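Local coordinates for protein Lysine/ornithine decarboxylase (Selenomonas ruminantium, PDB 5GJO) that decarboxylates both L-lysine and L-ornithine, giving cadaverine and putrescine, as a homodimer that uses pyridoxal 5'-phosphate as cofactor, at residues D214-G219 with W254-R259; F48-A53 with H69-S74. The protein carries 2 engineered substitutions. All coordinates share one frame; numbering follows the deposited sequence.

Interaction 1: residues D214-G219 with W254-R259; sequences DLDIGG and WTEPGR. With PLP (pyridoxal-5'-phosphate), chain H.
Residues Asp214–Gly219 and Trp254–Arg259 meet as two parallel neighbours of the barrel sheet, bridged at Asp216 and Trp254 and running on side by side toward the cofactor. The backbone evidence is Trp254 N to Leu215 O (2.8 Å) and Ile217 N to Trp254 O (2.9 Å), the latter the straighter at 167°. At the start of the pair the indole NE1 of Trp254 donates to Asp214 OD2 over 2.9 Å; the acceptor lies 25° out of the ring plane, the ring and carboxylate planes nearly parallel but stepped. Arg113 forms a salt bridge with that same oxygen.

Farther along, Gly218 O takes two donors, the hydroxyl OG1 of Thr255 nearly along the C=O axis (2.7 Å) and Glu256 N from above the carbonyl plane. Asp216, with CG anti to the backbone N (chi1 -173°), brings OD2 to within 2.5 Å of Glu256 OE2, the two carboxylates turned at about a right angle, while its OD1 accepts from Gly218 N in an Asx turn. An alanine in place of Asp216 would probably leave Gly218 N without this acceptor and Glu256 OE2 without its close carboxylate neighbour, setting the glutamate freer to turn beside the pyridine ring.

Glu256 OE1 stands 2.8 Å from N1 of the cofactor. Beyond it, the backbone N of Gly258 bonds to phosphate oxygen O1P. Arg259 N bonds to phosphate oxygen O3P over 2.6 Å. Strand ends and following loops that present an acid to the pyridine nitrogen and backbone amides to the phosphate are characteristic of the pyridoxal-phosphate-binding TIM barrel of class-II Orn/Lys/Arg decarboxylases.

Interaction 2: residues F48-A53 with H69-S74; sequences FYAMKA and HFDVAS. With PLP (pyridoxal-5'-phosphate), chain H.
Lys52 and Asp71 face each other beside the cofactor, where a weakly hydrogen-bonded salt bridge joins NZ to OD2 over 2.9 Å. Lys52 reaches there by bending at its last two torsions (chi3 54°, chi4 72°). Two waters complete the polar network. One accepts from Lys52 N and NZ and donates to Asp71 O, 2.8 Å from the water oxygen; the other accepts from NZ and donates to Asp71 OD1. Asp71 OD2 also lies 3.0 Å from N1 of the cofactor, approaching from above the ring plane. Lys52, by similarity the cofactor-attachment lysine, is not joined to it here: Lys52 NZ is 5.3 Å from C4A of the cofactor, which keeps its own oxygen O4A.

The parallel strands behind this site are paired by Tyr49 N to His69 O (2.9 Å) and Asp71 N to Tyr49 O (2.9 Å), both nearly straight. On the face shared by Phe48, His69 and Asp71, His69 CB lies over the Phe48 ring as a CH-pi contact, 3.6 Å from its centroid. Tyr49 and Phe70 meet at CD2 and CD1 on the other face, while Tyr49 OH is satisfied by Asn54 O.

Leu60 of helix 57-65 packs against Tyr49, Met51 and Phe70, Leu81 of helix 75-83 touches Met51 and Phe70, and Ile92 of strand 91-93 lies against Phe48 and Asp71.

In the fold
From the N terminus, interaction 2 comes first: strand 45-50 runs out through helix 57-65 and returns as strand 69-72, closing a beta-alpha-beta crossover. Interaction 1 closes a second such unit much later, from strand 214-216 through helix 233-247 to strand 252-255. The two are in series, neither nested nor crossed, yet strands 252-255 and 45-50 are neighbours in the sheet, which joins the late end of the barrel to its beginning. The seam is direct: Thr255 O lies 2.8 Å from Phe48 N and Pro257 O lies 2.9 Å from Ala50 N, both probable hydrogen bonds. Both contacts thus converge on one cofactor from adjoining strand ends.

Interaction 1: residues D214-G219 with W254-R259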
loop_
_atom_site.group_PDB
_atom_site.type_symbol
_atom_site.label_atom_id
_atom_site.label_comp_id
_atom_site.label_asym_id
_atom_site.label_seq_id
_atom_site.Cartn_x
_atom_site.Cartn_y
_atom_site.Cartn_z
ATOM N N ASP A 214 -6.080 -27.016 -23.891
ATOM C CA ASP A 214 -5.747 -26.604 -22.522
ATOM C C ASP A 214 -6.850 -25.822 -21.827
ATOM O O ASP A 214 -7.452 -24.964 -22.421
ATOM C CB ASP A 214 -4.526 -25.711 -22.551
ATOM C CG ASP A 214 -3.246 -26.480 -22.799
ATOM O OD1 ASP A 214 -3.132 -27.067 -23.866
ATOM O OD2 ASP A 214 -2.374 -26.476 -21.936
ATOM N N LEU A 215 -7.050 -26.099 -20.544
ATOM C CA LEU A 215 -8.068 -25.427 -19.763
ATOM C C LEU A 215 -7.353 -24.976 -18.433
ATOM O O LEU A 215 -6.659 -25.763 -17.836
ATOM C CB LEU A 215 -9.132 -26.385 -19.440
ATOM C CG LEU A 215 -10.213 -26.007 -18.481
ATOM C CD1 LEU A 215 -11.049 -24.874 -19.122
ATOM C CD2 LEU A 215 -11.079 -27.224 -18.088
ATOM N N ASP A 216 -7.471 -23.701 -18.088
ATOM C CA ASP A 216 -6.865 -23.163 -16.841
ATOM C C ASP A 216 -8.054 -22.691 -15.966
ATOM O O ASP A 216 -8.761 -21.762 -16.308
ATOM C CB ASP A 216 -5.919 -22.051 -17.208
ATOM C CG ASP A 216 -5.102 -21.517 -16.036
ATOM O OD1 ASP A 216 -5.697 -21.282 -14.990
ATOM O OD2 ASP A 216 -3.874 -21.240 -16.197
ATOM N N ILE A 217 -8.218 -23.343 -14.829
ATOM C CA ILE A 217 -9.263 -23.098 -13.904
ATOM C C ILE A 217 -9.025 -21.961 -12.874
ATOM O O ILE A 217 -9.888 -21.771 -12.025
ATOM C CB ILE A 217 -9.627 -24.379 -13.131
ATOM C CG1 ILE A 217 -8.555 -24.824 -12.139
ATOM C CG2 ILE A 217 -9.928 -25.501 -14.109
ATOM C CD1 ILE A 217 -9.121 -25.753 -11.109
ATOM N N GLY A 218 -7.906 -21.279 -12.975
ATOM C CA GLY A 218 -7.595 -20.141 -12.101
ATOM C C GLY A 218 -7.331 -20.564 -10.670
ATOM O O GLY A 218 -6.943 -21.728 -10.420
ATOM N N GLY A 219 -7.438 -19.610 -9.728
ATOM C CA GLY A 219 -7.151 -19.899 -8.333
ATOM C C GLY A 219 -8.389 -19.841 -7.505
ATOM O O GLY A 219 -9.471 -20.290 -7.933
ATOM N N TRP A 254 -5.048 -27.040 -15.881
ATOM C CA TRP A 254 -4.124 -26.295 -15.077
ATOM C C TRP A 254 -4.843 -25.405 -14.079
ATOM O O TRP A 254 -6.047 -25.105 -14.196
ATOM C CB TRP A 254 -3.258 -25.361 -15.934
ATOM C CG TRP A 254 -2.659 -26.051 -17.057
ATOM C CD1 TRP A 254 -3.200 -26.198 -18.319
ATOM C CD2 TRP A 254 -1.426 -26.793 -17.045
ATOM N NE1 TRP A 254 -2.330 -26.984 -19.108
ATOM C CE2 TRP A 254 -1.265 -27.374 -18.341
ATOM C CE3 TRP A 254 -0.464 -27.053 -16.066
ATOM C CZ2 TRP A 254 -0.163 -28.130 -18.674
ATOM C CZ3 TRP A 254 0.684 -27.839 -16.426
ATOM C CH2 TRP A 254 0.813 -28.341 -17.699
ATOM N N THR A 255 -4.102 -25.049 -13.028
ATOM C CA THR A 255 -4.655 -24.152 -11.999
ATOM C C THR A 255 -3.639 -23.102 -11.645
ATOM O O THR A 255 -2.447 -23.327 -11.755
ATOM C CB THR A 255 -5.158 -24.994 -10.774
ATOM O OG1 THR A 255 -5.763 -24.101 -9.784
ATOM C CG2 THR A 255 -4.002 -25.836 -10.163
ATOM N N GLU A 256 -4.099 -21.980 -11.128
ATOM C CA GLU A 256 -3.309 -20.818 -10.802
ATOM C C GLU A 256 -3.523 -20.417 -9.328
ATOM O O GLU A 256 -3.904 -19.276 -9.037
ATOM C CB GLU A 256 -3.611 -19.602 -11.742
ATOM C CG GLU A 256 -3.320 -19.870 -13.202
ATOM C CD GLU A 256 -3.564 -18.684 -14.138
ATOM O OE1 GLU A 256 -3.716 -17.571 -13.588
ATOM O OE2 GLU A 256 -3.575 -18.884 -15.417
ATOM N N PRO A 257 -3.271 -21.308 -8.377
ATOM C CA PRO A 257 -3.412 -20.915 -6.977
ATOM C C PRO A 257 -2.379 -19.856 -6.578
ATOM O O PRO A 257 -1.161 -19.997 -6.875
ATOM C CB PRO A 257 -3.131 -22.222 -6.210
ATOM C CG PRO A 257 -2.115 -22.899 -7.142
ATOM C CD PRO A 257 -2.841 -22.700 -8.467
ATOM N N GLY A 258 -2.834 -18.789 -5.896
ATOM C CA GLY A 258 -1.971 -17.820 -5.246
ATOM C C GLY A 258 -2.099 -17.969 -3.709
ATOM O O GLY A 258 -1.225 -18.541 -3.064
ATOM N N ARG A 259 -3.202 -17.446 -3.158
ATOM C CA ARG A 259 -3.408 -17.342 -1.694
ATOM C C ARG A 259 -3.092 -18.613 -0.940
ATOM O O ARG A 259 -2.467 -18.602 0.129
ATOM C CB ARG A 259 -4.868 -16.936 -1.405
ATOM C CG ARG A 259 -5.076 -16.457 0.021
ATOM C CD ARG A 259 -6.570 -16.269 0.239
ATOM N NE ARG A 259 -7.136 -15.205 -0.573
ATOM C CZ ARG A 259 -7.055 -13.913 -0.335
ATOM N NH1 ARG A 259 -6.451 -13.431 0.740
ATOM N NH2 ARG A 259 -7.670 -13.070 -1.173
HETATM N N1 PLP H . -4.225 -16.205 -11.209
HETATM C C2 PLP H . -4.757 -15.029 -11.620
HETATM C C2A PLP H . -4.823 -14.707 -13.089
HETATM C C3 PLP H . -5.273 -14.056 -10.625
HETATM O O3 PLP H . -5.812 -12.867 -11.013
HETATM C C4 PLP H . -5.181 -14.426 -9.195
HETATM C C4A PLP H . -5.668 -13.522 -8.130
HETATM O O4A PLP H . -5.752 -12.323 -8.337
HETATM C C5 PLP H . -4.578 -15.743 -8.877
HETATM C C6 PLP H . -4.134 -16.559 -9.915
HETATM C C5A PLP H . -4.448 -16.195 -7.441
HETATM O O4P PLP H . -5.713 -16.090 -6.794
HETATM P P PLP H . -5.936 -16.716 -5.327
HETATM O O1P PLP H . -5.712 -18.196 -5.526
HETATM O O2P PLP H . -7.357 -16.342 -4.982
HETATM O O3P PLP H . -4.887 -16.037 -4.478
#

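Interaction 2: residues F48-A53 with H69-S74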
loop_
_atom_site.group_PDB
_atom_site.type_symbol
_atom_site.label_atom_id
_atom_site.label_comp_id
_atom_site.label_asym_id
_atom_site.label_seq_id
_atom_site.Cartn_x
_atom_site.Cartn_y
_atom_site.Cartn_z
ATOM N N PHE A 48 0.371 -23.597 -11.897
ATOM C CA PHE A 48 1.051 -22.349 -12.195
ATOM C C PHE A 48 0.892 -21.437 -10.961
ATOM O O PHE A 48 -0.156 -20.805 -10.761
ATOM C CB PHE A 48 0.422 -21.577 -13.381
ATOM C CG PHE A 48 0.738 -22.153 -14.740
ATOM C CD1 PHE A 48 0.083 -23.249 -15.204
ATOM C CD2 PHE A 48 1.723 -21.619 -15.512
ATOM C CE1 PHE A 48 0.376 -23.788 -16.475
ATOM C CE2 PHE A 48 2.059 -22.124 -16.782
ATOM C CZ PHE A 48 1.372 -23.226 -17.273
ATOM N N TYR A 49 1.895 -21.381 -10.122
ATOM C CA TYR A 49 1.797 -20.613 -8.868
ATOM C C TYR A 49 1.681 -19.152 -9.152
ATOM O O TYR A 49 2.510 -18.557 -9.859
ATOM C CB TYR A 49 3.012 -20.865 -7.965
ATOM C CG TYR A 49 3.085 -19.927 -6.748
ATOM C CD1 TYR A 49 2.010 -19.845 -5.862
ATOM C CD2 TYR A 49 4.129 -19.094 -6.557
ATOM C CE1 TYR A 49 2.013 -18.931 -4.813
ATOM C CE2 TYR A 49 4.204 -18.229 -5.452
ATOM C CZ TYR A 49 3.147 -18.167 -4.567
ATOM O OH TYR A 49 3.054 -17.260 -3.522
ATOM N N ALA A 50 0.634 -18.556 -8.610
ATOM C CA ALA A 50 0.346 -17.124 -8.744
ATOM C C ALA A 50 1.167 -16.330 -7.737
ATOM O O ALA A 50 0.802 -16.054 -6.637
ATOM C CB ALA A 50 -1.189 -16.787 -8.719
ATOM N N MET A 51 2.399 -16.042 -8.150
ATOM C CA MET A 51 3.386 -15.420 -7.299
ATOM C C MET A 51 3.052 -14.050 -6.815
ATOM O O MET A 51 3.636 -13.631 -5.826
ATOM C CB MET A 51 4.802 -15.437 -7.985
ATOM C CG MET A 51 4.806 -14.676 -9.276
ATOM S SD MET A 51 6.485 -14.719 -10.005
ATOM C CE MET A 51 7.338 -13.633 -8.932
ATOM N N LYS A 52 1.999 -13.446 -7.365
ATOM C CA LYS A 52 1.472 -12.178 -6.873
ATOM C C LYS A 52 1.102 -12.303 -5.376
ATOM O O LYS A 52 1.171 -11.348 -4.648
ATOM C CB LYS A 52 0.207 -11.784 -7.658
ATOM C CG LYS A 52 -0.812 -12.903 -7.776
ATOM C CD LYS A 52 -2.054 -12.557 -8.591
ATOM C CE LYS A 52 -1.717 -12.047 -9.985
ATOM N NZ LYS A 52 -1.225 -13.089 -10.913
ATOM N N ALA A 53 0.657 -13.470 -4.948
ATOM C CA ALA A 53 0.351 -13.668 -3.526
ATOM C C ALA A 53 1.563 -13.561 -2.593
ATOM O O ALA A 53 1.450 -13.087 -1.491
ATOM C CB ALA A 53 -0.325 -15.003 -3.310
ATOM N N HIS A 69 4.941 -24.700 -12.240
ATOM C CA HIS A 69 5.052 -23.582 -13.130
ATOM C C HIS A 69 4.649 -22.278 -12.403
ATOM O O HIS A 69 4.400 -22.282 -11.164
ATOM C CB HIS A 69 4.117 -23.771 -14.356
ATOM C CG HIS A 69 4.484 -24.909 -15.268
ATOM N ND1 HIS A 69 4.653 -26.208 -14.834
ATOM C CD2 HIS A 69 4.747 -24.925 -16.602
ATOM C CE1 HIS A 69 4.984 -26.988 -15.853
ATOM N NE2 HIS A 69 5.038 -26.230 -16.943
ATOM N N PHE A 70 4.634 -21.167 -13.162
ATOM C CA PHE A 70 4.352 -19.861 -12.561
ATOM C C PHE A 70 3.428 -18.984 -13.382
ATOM O O PHE A 70 3.561 -18.937 -14.574
ATOM C CB PHE A 70 5.627 -19.071 -12.313
ATOM C CG PHE A 70 6.579 -19.762 -11.382
ATOM C CD1 PHE A 70 6.435 -19.605 -10.003
ATOM C CD2 PHE A 70 7.536 -20.677 -11.877
ATOM C CE1 PHE A 70 7.256 -20.329 -9.138
ATOM C CE2 PHE A 70 8.353 -21.384 -11.029
ATOM C CZ PHE A 70 8.201 -21.234 -9.640
ATOM N N ASP A 71 2.533 -18.290 -12.700
ATOM C CA ASP A 71 1.656 -17.288 -13.289
ATOM C C ASP A 71 2.260 -15.947 -12.901
ATOM O O ASP A 71 2.454 -15.636 -11.702
ATOM C CB ASP A 71 0.259 -17.426 -12.694
ATOM C CG ASP A 71 -0.529 -16.114 -12.717
ATOM O OD1 ASP A 71 -0.320 -15.280 -13.613
ATOM O OD2 ASP A 71 -1.347 -15.879 -11.828
ATOM N N VAL A 72 2.585 -15.126 -13.901
ATOM C CA VAL A 72 3.239 -13.839 -13.738
ATOM C C VAL A 72 2.289 -12.729 -14.221
ATOM O O VAL A 72 1.585 -12.937 -15.219
ATOM C CB VAL A 72 4.545 -13.696 -14.534
ATOM C CG1 VAL A 72 5.586 -14.672 -13.957
ATOM C CG2 VAL A 72 4.388 -14.032 -16.010
ATOM N N ALA A 73 2.304 -11.617 -13.516
ATOM C CA ALA A 73 1.399 -10.466 -13.753
ATOM C C ALA A 73 2.057 -9.289 -14.386
ATOM O O ALA A 73 1.336 -8.329 -14.700
ATOM C CB ALA A 73 0.853 -9.994 -12.419
ATOM N N SER A 74 3.385 -9.276 -14.488
ATOM C CA SER A 74 4.147 -8.069 -14.845
ATOM C C SER A 74 5.583 -8.450 -15.222
ATOM O O SER A 74 6.029 -9.546 -14.935
ATOM C CB SER A 74 4.240 -7.038 -13.681
ATOM O OG SER A 74 5.142 -7.520 -12.659
HETATM N N1 PLP H . -4.225 -16.205 -11.209
HETATM C C2 PLP H . -4.757 -15.029 -11.620
HETATM C C2A PLP H . -4.823 -14.707 -13.089
HETATM C C3 PLP H . -5.273 -14.056 -10.625
HETATM O O3 PLP H . -5.812 -12.867 -11.013
HETATM C C4 PLP H . -5.181 -14.426 -9.195
HETATM C C4A PLP H . -5.668 -13.522 -8.130
HETATM O O4A PLP H . -5.752 -12.323 -8.337
HETATM C C5 PLP H . -4.578 -15.743 -8.877
HETATM C C6 PLP H . -4.134 -16.559 -9.915
HETATM C C5A PLP H . -4.448 -16.195 -7.441
HETATM O O4P PLP H . -5.713 -16.090 -6.794
HETATM P P PLP H . -5.936 -16.716 -5.327
HETATM O O1P PLP H . -5.712 -18.196 -5.526
HETATM O O2P PLP H . -7.357 -16.342 -4.982
HETATM O O3P PLP H . -4.887 -16.037 -4.478
HETATM O O HOH W 1 1.411 -13.523 -10.268
HETATM O O HOH W 2 -1.349 -12.755 -13.691
#